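PDB 1N8P: cystathionine gamma-lyase from Saccharomyces cerevisiae, which belongs to the PLP-dependent enzymes of Cys/Met metabolism and carries pyridoxal-5'-phosphate in an assembly of four protein chains. Local coordinates for residues S324-F329 / K385-Q390; E317-F322 / D366-S371; A260-N265 / D301-G306. All coordinates share one frame; numbering follows the deposited sequence.

How the contacts relate
All three contacts belong to the C-terminal part of the chain, built round the mixed sheet that contains strands 307-312 and 367-371. Contact 3 closes first along the chain; contacts 1 and 2 follow and interlock, their segments alternating. These two have centres about 10 Å apart and share helix 316-325: contact 2 seats it on strand 367-371, while contact 1 joins its C-terminal end to helix 377-392, which follows that strand. Contact 3 lies about 21 Å from contact 1 and 20 Å from contact 2, centre to centre, and packs helix 253-271 against the loop leading into strand 307-312. Thus only contact 2 sets a helix directly on the sheet.

Contact 1 of 3, residues S324-F329 / K385-Q390; sequences SSTRLF and KQALKQ
Q390 lies over S325 where the end of helix 316-325 meets the C-terminal helix 377-392. The CB of Q390 rests 3.5 Å from both S325 CB and S325 OG. With CG anti to its own carbonyl carbon (chi1 -57°), Q390 next brings CG to 3.8 Å from S325 CB. The chain then bends at chi2, and the amide end has OE1 3.7 Å from the same S325 CB. The small serine is thus touched by the base, the middle and the amide oxygen of one longer side chain, without a hydrogen bond between them. S325 OG instead bonds to the carbonyl O of K321, one helical turn earlier, which satisfies the hydroxyl within its own helix.

Deeper in, the methyls take over: T326 CG2 stands 4.0 Å from A387 CB. Alanine suits this place because its short side chain allows a close approach, with S325 CA and A387 CA only 5.6 Å apart. T326 is the first residue to depart from helical geometry, and its OG1 makes a weak hydrogen bond to the carbonyl O of F329. Beyond it, the R327 guanidinium forms a salt bridge with D6 of the second subunit.

Between the two segments themselves the contact therefore rests on van der Waals packing, the S325 and T326 hydroxyls bonding on their own side of it. Hydrogen bonds from the departing chain to helix 377-392 come instead through D383, one turn before A387, which accepts the backbone N-H of L328 and, weakly, that of R327.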
ATOM      1  N   SER A 324      22.904 -25.119  -1.539  1.00 53.04           N
ATOM      2  CA  SER A 324      22.221 -25.073  -2.827  1.00 57.38           C
ATOM      3  C   SER A 324      21.386 -26.310  -3.133  1.00 59.92           C
ATOM      4  O   SER A 324      20.377 -26.240  -3.818  1.00 63.12           O
ATOM      5  CB  SER A 324      23.237 -24.869  -3.940  1.00 62.56           C
ATOM      6  OG  SER A 324      24.028 -23.717  -3.703  1.00 66.88           O
ATOM      7  N   SER A 325      21.819 -27.447  -2.622  1.00 60.99           N
ATOM      8  CA  SER A 325      21.126 -28.694  -2.849  1.00 58.17           C
ATOM      9  C   SER A 325      19.745 -28.674  -2.217  1.00 54.50           C
ATOM     10  O   SER A 325      18.893 -29.475  -2.573  1.00 57.83           O
ATOM     11  CB  SER A 325      21.961 -29.840  -2.263  1.00 60.08           C
ATOM     12  OG  SER A 325      23.319 -29.741  -2.678  1.00 54.46           O
ATOM     13  N   THR A 326      19.529 -27.749  -1.286  1.00 55.74           N
ATOM     14  CA  THR A 326      18.253 -27.614  -0.564  1.00 53.85           C
ATOM     15  C   THR A 326      17.107 -27.108  -1.425  1.00 55.83           C
ATOM     16  O   THR A 326      17.245 -26.140  -2.173  1.00 58.44           O
ATOM     17  CB  THR A 326      18.346 -26.638   0.596  1.00 49.48           C
ATOM     18  OG1 THR A 326      18.955 -25.433   0.122  1.00 53.39           O
ATOM     19  CG2 THR A 326      19.135 -27.228   1.753  1.00 42.84           C
ATOM     20  N   ARG A 327      15.956 -27.748  -1.275  1.00 53.31           N
ATOM     21  CA  ARG A 327      14.790 -27.390  -2.046  1.00 48.28           C
ATOM     22  C   ARG A 327      13.893 -26.421  -1.297  1.00 50.70           C
ATOM     23  O   ARG A 327      13.475 -25.388  -1.841  1.00 47.77           O
ATOM     24  CB  ARG A 327      14.005 -28.646  -2.385  1.00 44.63           C
ATOM     25  CG  ARG A 327      12.723 -28.370  -3.114  1.00 42.59           C
ATOM     26  CD  ARG A 327      12.044 -29.646  -3.488  1.00 37.55           C
ATOM     27  NE  ARG A 327      11.516 -30.366  -2.339  1.00 35.28           N
ATOM     28  CZ  ARG A 327      10.298 -30.169  -1.857  1.00 31.23           C
ATOM     29  NH1 ARG A 327       9.523 -29.274  -2.432  1.00 29.93           N
ATOM     30  NH2 ARG A 327       9.833 -30.890  -0.850  1.00 16.90           N
ATOM     31  N   LEU A 328      13.611 -26.761  -0.044  1.00 47.19           N
ATOM     32  CA  LEU A 328      12.745 -25.952   0.797  1.00 44.38           C
ATOM     33  C   LEU A 328      13.431 -24.750   1.456  1.00 43.67           C
ATOM     34  O   LEU A 328      12.823 -23.687   1.564  1.00 45.66           O
ATOM     35  CB  LEU A 328      12.086 -26.851   1.847  1.00 44.56           C
ATOM     36  CG  LEU A 328      11.163 -27.928   1.268  1.00 39.29           C
ATOM     37  CD1 LEU A 328      10.421 -28.634   2.385  1.00 32.15           C
ATOM     38  CD2 LEU A 328      10.180 -27.272   0.296  1.00 36.15           C
ATOM     39  N   PHE A 329      14.674 -24.899   1.911  1.00 42.22           N
ATOM     40  CA  PHE A 329      15.376 -23.755   2.508  1.00 38.46           C
ATOM     41  C   PHE A 329      15.865 -22.918   1.358  1.00 33.95           C
ATOM     42  O   PHE A 329      16.173 -23.440   0.306  1.00 46.94           O
ATOM     43  CB  PHE A 329      16.554 -24.203   3.381  1.00 33.42           C
ATOM     44  CG  PHE A 329      16.131 -24.836   4.664  1.00 24.95           C
ATOM     45  CD1 PHE A 329      15.535 -26.073   4.669  1.00 19.81           C
ATOM     46  CD2 PHE A 329      16.282 -24.165   5.864  1.00 25.99           C
ATOM     47  CE1 PHE A 329      15.092 -26.642   5.851  1.00 24.34           C
ATOM     48  CE2 PHE A 329      15.839 -24.725   7.049  1.00 28.08           C
ATOM     49  CZ  PHE A 329      15.241 -25.969   7.035  1.00 23.65           C
ATOM     50  N   LYS A 385      18.029 -33.770   5.419  1.00 56.31           N
ATOM     51  CA  LYS A 385      18.590 -35.106   5.214  1.00 59.31           C
ATOM     52  C   LYS A 385      19.001 -35.230   3.761  1.00 57.20           C
ATOM     53  O   LYS A 385      20.171 -35.390   3.421  1.00 58.79           O
ATOM     54  CB  LYS A 385      17.537 -36.176   5.535  1.00 56.27           C
ATOM     55  CG  LYS A 385      16.954 -36.051   6.933  1.00 63.00           C
ATOM     56  CD  LYS A 385      15.916 -37.120   7.243  1.00 64.38           C
ATOM     57  CE  LYS A 385      15.257 -36.865   8.615  1.00 66.13           C
ATOM     58  NZ  LYS A 385      14.175 -37.850   8.979  1.00 66.15           N
ATOM     59  N   GLN A 386      17.994 -35.145   2.913  1.00 60.97           N
ATOM     60  CA  GLN A 386      18.145 -35.220   1.480  1.00 60.38           C
ATOM     61  C   GLN A 386      19.252 -34.315   0.954  1.00 62.15           C
ATOM     62  O   GLN A 386      19.707 -34.492  -0.173  1.00 70.00           O
ATOM     63  CB  GLN A 386      16.803 -34.858   0.844  1.00 58.94           C
ATOM     64  CG  GLN A 386      16.782 -34.699  -0.661  1.00 59.35           C
ATOM     65  CD  GLN A 386      17.390 -33.404  -1.124  1.00 58.14           C
ATOM     66  OE1 GLN A 386      17.273 -32.375  -0.457  1.00 63.06           O
ATOM     67  NE2 GLN A 386      18.034 -33.437  -2.281  1.00 57.95           N
ATOM     68  N   ALA A 387      19.704 -33.355   1.751  1.00 61.45           N
ATOM     69  CA  ALA A 387      20.741 -32.448   1.273  1.00 60.71           C
ATOM     70  C   ALA A 387      22.118 -32.728   1.847  1.00 63.14           C
ATOM     71  O   ALA A 387      23.117 -32.260   1.303  1.00 59.00           O
ATOM     72  CB  ALA A 387      20.346 -31.006   1.540  1.00 59.46           C
ATOM     73  N   LEU A 388      22.179 -33.471   2.950  1.00 64.19           N
ATOM     74  CA  LEU A 388      23.472 -33.804   3.531  1.00 63.22           C
ATOM     75  C   LEU A 388      24.110 -34.741   2.543  1.00 61.09           C
ATOM     76  O   LEU A 388      25.259 -34.560   2.161  1.00 63.99           O
ATOM     77  CB  LEU A 388      23.331 -34.526   4.870  1.00 65.41           C
ATOM     78  CG  LEU A 388      22.997 -33.707   6.116  1.00 64.44           C
ATOM     79  CD1 LEU A 388      22.931 -34.637   7.337  1.00 64.99           C
ATOM     80  CD2 LEU A 388      24.038 -32.632   6.304  1.00 55.01           C
ATOM     81  N   LYS A 389      23.347 -35.737   2.111  1.00 57.77           N
ATOM     82  CA  LYS A 389      23.859 -36.703   1.161  1.00 55.62           C
ATOM     83  C   LYS A 389      24.383 -36.013  -0.094  1.00 55.67           C
ATOM     84  O   LYS A 389      25.479 -36.310  -0.553  1.00 57.52           O
ATOM     85  CB  LYS A 389      22.779 -37.720   0.831  1.00 47.76           C
ATOM     86  CG  LYS A 389      22.201 -38.385   2.066  1.00 52.31           C
ATOM     87  CD  LYS A 389      21.331 -39.600   1.712  1.00 61.36           C
ATOM     88  CE  LYS A 389      20.533 -40.140   2.920  1.00 61.02           C
ATOM     89  NZ  LYS A 389      21.375 -40.457   4.120  1.00 65.10           N
ATOM     90  N   GLN A 390      23.618 -35.071  -0.632  1.00 59.22           N
ATOM     91  CA  GLN A 390      24.025 -34.344  -1.829  1.00 61.17           C
ATOM     92  C   GLN A 390      25.432 -33.770  -1.664  1.00 62.82           C
ATOM     93  O   GLN A 390      26.285 -33.966  -2.524  1.00 63.18           O
ATOM     94  CB  GLN A 390      23.042 -33.208  -2.109  1.00 62.33           C
ATOM     95  CG  GLN A 390      21.595 -33.649  -2.278  1.00 64.40           C
ATOM     96  CD  GLN A 390      21.133 -33.687  -3.740  1.00 69.67           C
ATOM     97  OE1 GLN A 390      21.117 -32.659  -4.441  1.00 55.38           O
ATOM     98  NE2 GLN A 390      20.744 -34.879  -4.203  1.00 70.00           N
TER

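Contact 2 of 3, residues E317-F322 / D366-S371; sequences EAASKF and DLVRIS
V368 meets both A319 and F322, CG2 chiefly against the alanine and CG1 against the ring, in a helix-on-sheet packing within the C-terminal α/β part of this PLP-dependent enzyme. Helix 316-325 lies over strand 367-371, the short axes 8.2 Å apart and inclined by 23°. V368 CG2 sits 3.6 Å from A319 CB, where alanine allows the helix to come down close to the strand, and is also near the F322 ring. The other methyl, CG1, is anti to the backbone N (chi1 168°) and lies 3.6 Å from F322 CD2, approaching the ring obliquely. A branched β-carbon suits this strand position, since it spreads two methyls under two side chains one helical turn apart, A319 and F322. Farther along, I370 CG2 reaches the edge of the F322 ring, close to its plane, at 4.3 Å from CE2.

The next shell holds this arrangement in place. V368 and I370 are bonded through their backbones to F310 and I308 of the antiparallel strand 307-312, and the F310 ring meets that of F322 edge-to-face. L342 of strand 341-343 also touches F322, while I384 and A387 bring helix 377-392 against it. A large flat phenylalanine thus fills the buried junction of two helices and the sheet.

Just before the strand, the backbone C of D366 lies 4.5 Å from A319 CB, while D366 OD1 forms a salt bridge with R311 NH1.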
ATOM      1  N   GLU A 317      33.196 -26.837   0.414  1.00 64.31           N
ATOM      2  CA  GLU A 317      32.380 -27.298  -0.707  1.00 65.48           C
ATOM      3  C   GLU A 317      31.088 -27.885  -0.139  1.00 65.14           C
ATOM      4  O   GLU A 317      29.991 -27.400  -0.402  1.00 65.49           O
ATOM      5  CB  GLU A 317      33.091 -28.399  -1.482  1.00 68.84           C
ATOM      6  CG  GLU A 317      34.537 -28.131  -1.750  1.00 70.00           C
ATOM      7  CD  GLU A 317      34.728 -26.875  -2.524  1.00 70.00           C
ATOM      8  OE1 GLU A 317      34.205 -26.804  -3.657  1.00 67.93           O
ATOM      9  OE2 GLU A 317      35.397 -25.966  -1.993  1.00 70.00           O
ATOM     10  N   ALA A 318      31.233 -28.946   0.641  1.00 57.87           N
ATOM     11  CA  ALA A 318      30.088 -29.584   1.241  1.00 59.37           C
ATOM     12  C   ALA A 318      29.065 -28.548   1.718  1.00 60.05           C
ATOM     13  O   ALA A 318      27.865 -28.766   1.605  1.00 63.37           O
ATOM     14  CB  ALA A 318      30.545 -30.456   2.400  1.00 56.30           C
ATOM     15  N   ALA A 319      29.543 -27.427   2.252  1.00 60.97           N
ATOM     16  CA  ALA A 319      28.667 -26.375   2.758  1.00 62.25           C
ATOM     17  C   ALA A 319      28.068 -25.577   1.621  1.00 65.35           C
ATOM     18  O   ALA A 319      26.850 -25.451   1.510  1.00 70.00           O
ATOM     19  CB  ALA A 319      29.426 -25.448   3.692  1.00 58.68           C
ATOM     20  N   SER A 320      28.917 -25.016   0.774  1.00 65.81           N
ATOM     21  CA  SER A 320      28.407 -24.260  -0.352  1.00 62.91           C
ATOM     22  C   SER A 320      27.421 -25.177  -1.085  1.00 64.59           C
ATOM     23  O   SER A 320      26.390 -24.736  -1.578  1.00 65.39           O
ATOM     24  CB  SER A 320      29.556 -23.869  -1.271  1.00 64.80           C
ATOM     25  OG  SER A 320      29.234 -22.706  -2.008  1.00 63.44           O
ATOM     26  N   LYS A 321      27.745 -26.465  -1.131  1.00 66.27           N
ATOM     27  CA  LYS A 321      26.911 -27.471  -1.778  1.00 61.68           C
ATOM     28  C   LYS A 321      25.541 -27.514  -1.099  1.00 62.67           C
ATOM     29  O   LYS A 321      24.511 -27.283  -1.734  1.00 64.78           O
ATOM     30  CB  LYS A 321      27.586 -28.833  -1.661  1.00 62.67           C
ATOM     31  CG  LYS A 321      26.827 -29.977  -2.291  1.00 65.55           C
ATOM     32  CD  LYS A 321      26.977 -29.953  -3.787  1.00 65.21           C
ATOM     33  CE  LYS A 321      26.571 -31.275  -4.384  1.00 68.06           C
ATOM     34  NZ  LYS A 321      27.130 -31.403  -5.758  1.00 70.00           N
ATOM     35  N   PHE A 322      25.551 -27.835   0.192  1.00 56.42           N
ATOM     36  CA  PHE A 322      24.353 -27.898   1.013  1.00 52.13           C
ATOM     37  C   PHE A 322      23.521 -26.652   0.754  1.00 50.88           C
ATOM     38  O   PHE A 322      22.355 -26.723   0.428  1.00 51.88           O
ATOM     39  CB  PHE A 322      24.753 -27.928   2.484  1.00 49.95           C
ATOM     40  CG  PHE A 322      23.607 -28.098   3.424  1.00 44.23           C
ATOM     41  CD1 PHE A 322      23.128 -29.353   3.715  1.00 39.61           C
ATOM     42  CD2 PHE A 322      23.012 -26.998   4.027  1.00 40.80           C
ATOM     43  CE1 PHE A 322      22.074 -29.516   4.591  1.00 44.30           C
ATOM     44  CE2 PHE A 322      21.956 -27.160   4.904  1.00 37.15           C
ATOM     45  CZ  PHE A 322      21.490 -28.422   5.185  1.00 36.46           C
ATOM     46  N   ASP A 366      33.584 -23.945   7.289  1.00 63.99           N
ATOM     47  CA  ASP A 366      32.745 -25.070   6.867  1.00 62.90           C
ATOM     48  C   ASP A 366      31.453 -25.129   7.673  1.00 57.95           C
ATOM     49  O   ASP A 366      30.880 -26.188   7.870  1.00 57.04           O
ATOM     50  CB  ASP A 366      33.522 -26.409   6.950  1.00 64.68           C
ATOM     51  CG  ASP A 366      34.054 -26.728   8.363  1.00 66.02           C
ATOM     52  OD1 ASP A 366      34.568 -25.813   9.032  1.00 70.00           O
ATOM     53  OD2 ASP A 366      33.986 -27.902   8.797  1.00 57.51           O
ATOM     54  N   LEU A 367      30.992 -23.959   8.101  1.00 55.26           N
ATOM     55  CA  LEU A 367      29.773 -23.820   8.897  1.00 52.08           C
ATOM     56  C   LEU A 367      28.520 -23.362   8.140  1.00 52.57           C
ATOM     57  O   LEU A 367      28.519 -22.321   7.492  1.00 43.54           O
ATOM     58  CB  LEU A 367      30.019 -22.814  10.000  1.00 51.73           C
ATOM     59  CG  LEU A 367      28.838 -22.535  10.908  1.00 44.89           C
ATOM     60  CD1 LEU A 367      28.902 -23.493  12.098  1.00 42.72           C
ATOM     61  CD2 LEU A 367      28.890 -21.084  11.352  1.00 40.25           C
ATOM     62  N   VAL A 368      27.445 -24.131   8.244  1.00 50.42           N
ATOM     63  CA  VAL A 368      26.190 -23.767   7.601  1.00 51.65           C
ATOM     64  C   VAL A 368      25.206 -23.247   8.662  1.00 50.88           C
ATOM     65  O   VAL A 368      24.958 -23.902   9.686  1.00 50.15           O
ATOM     66  CB  VAL A 368      25.546 -24.974   6.876  1.00 54.84           C
ATOM     67  CG1 VAL A 368      24.125 -24.638   6.467  1.00 47.71           C
ATOM     68  CG2 VAL A 368      26.359 -25.336   5.657  1.00 59.37           C
ATOM     69  N   ARG A 369      24.665 -22.060   8.420  1.00 41.95           N
ATOM     70  CA  ARG A 369      23.699 -21.462   9.327  1.00 41.07           C
ATOM     71  C   ARG A 369      22.313 -21.435   8.674  1.00 43.64           C
ATOM     72  O   ARG A 369      22.150 -20.953   7.543  1.00 43.40           O
ATOM     73  CB  ARG A 369      24.138 -20.061   9.680  1.00 42.82           C
ATOM     74  CG  ARG A 369      23.075 -19.177  10.283  1.00 44.81           C
ATOM     75  CD  ARG A 369      23.720 -17.863  10.550  1.00 48.40           C
ATOM     76  NE  ARG A 369      22.856 -16.687  10.547  1.00 57.30           N
ATOM     77  CZ  ARG A 369      22.036 -16.336   9.566  1.00 60.10           C
ATOM     78  NH1 ARG A 369      21.918 -17.089   8.478  1.00 69.17           N
ATOM     79  NH2 ARG A 369      21.396 -15.178   9.643  1.00 56.30           N
ATOM     80  N   ILE A 370      21.321 -21.968   9.381  1.00 38.64           N
ATOM     81  CA  ILE A 370      19.958 -22.027   8.867  1.00 45.99           C
ATOM     82  C   ILE A 370      18.880 -21.380   9.738  1.00 46.11           C
ATOM     83  O   ILE A 370      18.866 -21.485  10.963  1.00 49.90           O
ATOM     84  CB  ILE A 370      19.542 -23.479   8.538  1.00 39.31           C
ATOM     85  CG1 ILE A 370      19.680 -24.362   9.755  1.00 39.80           C
ATOM     86  CG2 ILE A 370      20.457 -24.042   7.477  1.00 46.70           C
ATOM     87  CD1 ILE A 370      19.439 -25.812   9.448  1.00 48.27           C
ATOM     88  N   SER A 371      17.986 -20.690   9.043  1.00 45.38           N
ATOM     89  CA  SER A 371      16.847 -19.962   9.587  1.00 36.23           C
ATOM     90  C   SER A 371      15.574 -20.801   9.322  1.00 38.59           C
ATOM     91  O   SER A 371      14.996 -20.743   8.228  1.00 35.64           O
ATOM     92  CB  SER A 371      16.768 -18.616   8.854  1.00 34.53           C
ATOM     93  OG  SER A 371      15.832 -17.732   9.416  1.00 35.61           O
TER

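Contact 3 of 3, residues A260-N265 / D301-G306; sequences AALSAN and DALGGG
A261 and A264 present their methyls to the carbonyl of G305, packing one face of helix 253-271 on a glycine-rich loop. This loop, with the sequence GGG at residues 304-306, runs from helix 292-298 into strand 307-312 of the C-terminal sheet. Both alanines project toward it, one turn apart on the same helix face, and their CB atoms each lie 3.5 Å from G305 O. That oxygen thus rests between two methyls. A261 CA also makes a CA-H···O approach to it, but the conventional hydrogen bond comes from Y283 OH. A buried carbonyl in a setting of methyl groups is in this way satisfied from outside the two segments.

Alanine suits the helix face because its short side chain goes with a close approach of the loop backbone; A261 CA and G305 CA are only 4.7 Å apart. Glycine at 305 answers the backbone angles, phi 112° and psi -159°, at which a side chain would press on the preceding carbonyl oxygen. G306 continues the packing by laying its CA 3.9 Å from A264 CB, and its backbone is bonded to V372, just beyond strand 367-371.

L303 works at the outer end of the contact. Its chi1 of -66° sets CG anti to the carbonyl carbon, and although the side chain does not start out toward the helix, its end draws nearer. L262 behaves likewise, beginning away from the loop and returning with its tip, so the two leucines meet by their terminal methyls at the exposed margin. L303 CD2 lies 4.3 Å from L262 CD2 and, on the inner side, 3.9 Å from A261 CB.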
ATOM      1  N   ALA A 260       8.479 -22.283  14.529  1.00 34.21           N
ATOM      2  CA  ALA A 260       9.825 -22.234  14.001  1.00 38.10           C
ATOM      3  C   ALA A 260      10.788 -22.851  15.009  1.00 38.97           C
ATOM      4  O   ALA A 260      11.774 -23.473  14.644  1.00 42.42           O
ATOM      5  CB  ALA A 260      10.207 -20.781  13.687  1.00 27.17           C
ATOM      6  N   ALA A 261      10.481 -22.692  16.286  1.00 42.37           N
ATOM      7  CA  ALA A 261      11.332 -23.219  17.342  1.00 41.52           C
ATOM      8  C   ALA A 261      11.216 -24.760  17.482  1.00 42.78           C
ATOM      9  O   ALA A 261      12.235 -25.459  17.487  1.00 38.55           O
ATOM     10  CB  ALA A 261      11.005 -22.497  18.678  1.00 31.26           C
ATOM     11  N   LEU A 262       9.998 -25.292  17.613  1.00 39.16           N
ATOM     12  CA  LEU A 262       9.840 -26.744  17.709  1.00 40.17           C
ATOM     13  C   LEU A 262      10.567 -27.356  16.506  1.00 40.22           C
ATOM     14  O   LEU A 262      11.358 -28.267  16.647  1.00 49.15           O
ATOM     15  CB  LEU A 262       8.361 -27.178  17.654  1.00 35.73           C
ATOM     16  CG  LEU A 262       7.232 -26.478  18.424  1.00 35.48           C
ATOM     17  CD1 LEU A 262       6.091 -27.422  18.371  1.00 39.26           C
ATOM     18  CD2 LEU A 262       7.549 -26.132  19.876  1.00 33.11           C
ATOM     19  N   SER A 263      10.315 -26.835  15.317  1.00 41.90           N
ATOM     20  CA  SER A 263      10.965 -27.369  14.142  1.00 42.83           C
ATOM     21  C   SER A 263      12.473 -27.366  14.207  1.00 42.18           C
ATOM     22  O   SER A 263      13.080 -28.383  13.940  1.00 44.77           O
ATOM     23  CB  SER A 263      10.503 -26.623  12.898  1.00 41.76           C
ATOM     24  OG  SER A 263       9.205 -27.057  12.537  1.00 42.39           O
ATOM     25  N   ALA A 264      13.071 -26.227  14.556  1.00 47.80           N
ATOM     26  CA  ALA A 264      14.536 -26.092  14.644  1.00 48.06           C
ATOM     27  C   ALA A 264      15.127 -27.019  15.689  1.00 48.09           C
ATOM     28  O   ALA A 264      16.229 -27.519  15.528  1.00 49.20           O
ATOM     29  CB  ALA A 264      14.931 -24.643  14.946  1.00 45.33           C
ATOM     30  N   ASN A 265      14.387 -27.240  16.766  1.00 50.90           N
ATOM     31  CA  ASN A 265      14.832 -28.137  17.804  1.00 49.11           C
ATOM     32  C   ASN A 265      14.823 -29.544  17.233  1.00 49.97           C
ATOM     33  O   ASN A 265      15.814 -30.246  17.344  1.00 53.09           O
ATOM     34  CB  ASN A 265      13.906 -28.058  19.013  1.00 49.21           C
ATOM     35  CG  ASN A 265      14.234 -29.102  20.066  1.00 47.85           C
ATOM     36  OD1 ASN A 265      13.845 -30.266  19.947  1.00 46.41           O
ATOM     37  ND2 ASN A 265      14.967 -28.693  21.095  1.00 45.85           N
ATOM     38  N   ASP A 301      10.049 -21.517  28.034  1.00 46.52           N
ATOM     39  CA  ASP A 301       9.933 -22.955  27.857  1.00 39.90           C
ATOM     40  C   ASP A 301      11.200 -23.626  27.372  1.00 37.63           C
ATOM     41  O   ASP A 301      11.206 -24.812  27.042  1.00 32.99           O
ATOM     42  CB  ASP A 301       8.788 -23.250  26.910  1.00 38.58           C
ATOM     43  CG  ASP A 301       7.465 -22.850  27.489  1.00 39.12           C
ATOM     44  OD1 ASP A 301       7.158 -23.320  28.595  1.00 42.98           O
ATOM     45  OD2 ASP A 301       6.731 -22.070  26.854  1.00 43.15           O
ATOM     46  N   ALA A 302      12.277 -22.858  27.374  1.00 38.59           N
ATOM     47  CA  ALA A 302      13.593 -23.318  26.935  1.00 43.38           C
ATOM     48  C   ALA A 302      13.649 -23.504  25.409  1.00 44.33           C
ATOM     49  O   ALA A 302      14.373 -24.380  24.907  1.00 45.82           O
ATOM     50  CB  ALA A 302      13.960 -24.607  27.651  1.00 32.29           C
ATOM     51  N   LEU A 303      12.883 -22.677  24.686  1.00 39.44           N
ATOM     52  CA  LEU A 303      12.839 -22.738  23.232  1.00 37.39           C
ATOM     53  C   LEU A 303      14.179 -22.242  22.706  1.00 38.93           C
ATOM     54  O   LEU A 303      14.672 -21.208  23.148  1.00 39.70           O
ATOM     55  CB  LEU A 303      11.686 -21.879  22.705  1.00 41.78           C
ATOM     56  CG  LEU A 303      10.262 -22.350  23.051  1.00 39.06           C
ATOM     57  CD1 LEU A 303       9.220 -21.281  22.721  1.00 32.95           C
ATOM     58  CD2 LEU A 303       9.978 -23.598  22.305  1.00 27.81           C
ATOM     59  N   GLY A 304      14.776 -22.991  21.781  1.00 38.60           N
ATOM     60  CA  GLY A 304      16.077 -22.618  21.250  1.00 36.01           C
ATOM     61  C   GLY A 304      16.057 -21.553  20.187  1.00 31.41           C
ATOM     62  O   GLY A 304      17.064 -20.917  19.899  1.00 33.56           O
ATOM     63  N   GLY A 305      14.901 -21.347  19.586  1.00 39.58           N
ATOM     64  CA  GLY A 305      14.793 -20.318  18.561  1.00 41.84           C
ATOM     65  C   GLY A 305      14.557 -20.949  17.212  1.00 38.03           C
ATOM     66  O   GLY A 305      14.121 -22.094  17.148  1.00 43.67           O
ATOM     67  N   GLY A 306      14.851 -20.211  16.148  1.00 37.40           N
ATOM     68  CA  GLY A 306      14.673 -20.723  14.804  1.00 37.59           C
ATOM     69  C   GLY A 306      15.976 -20.800  14.032  1.00 35.99           C
ATOM     70  O   GLY A 306      15.991 -21.253  12.902  1.00 35.88           O
TER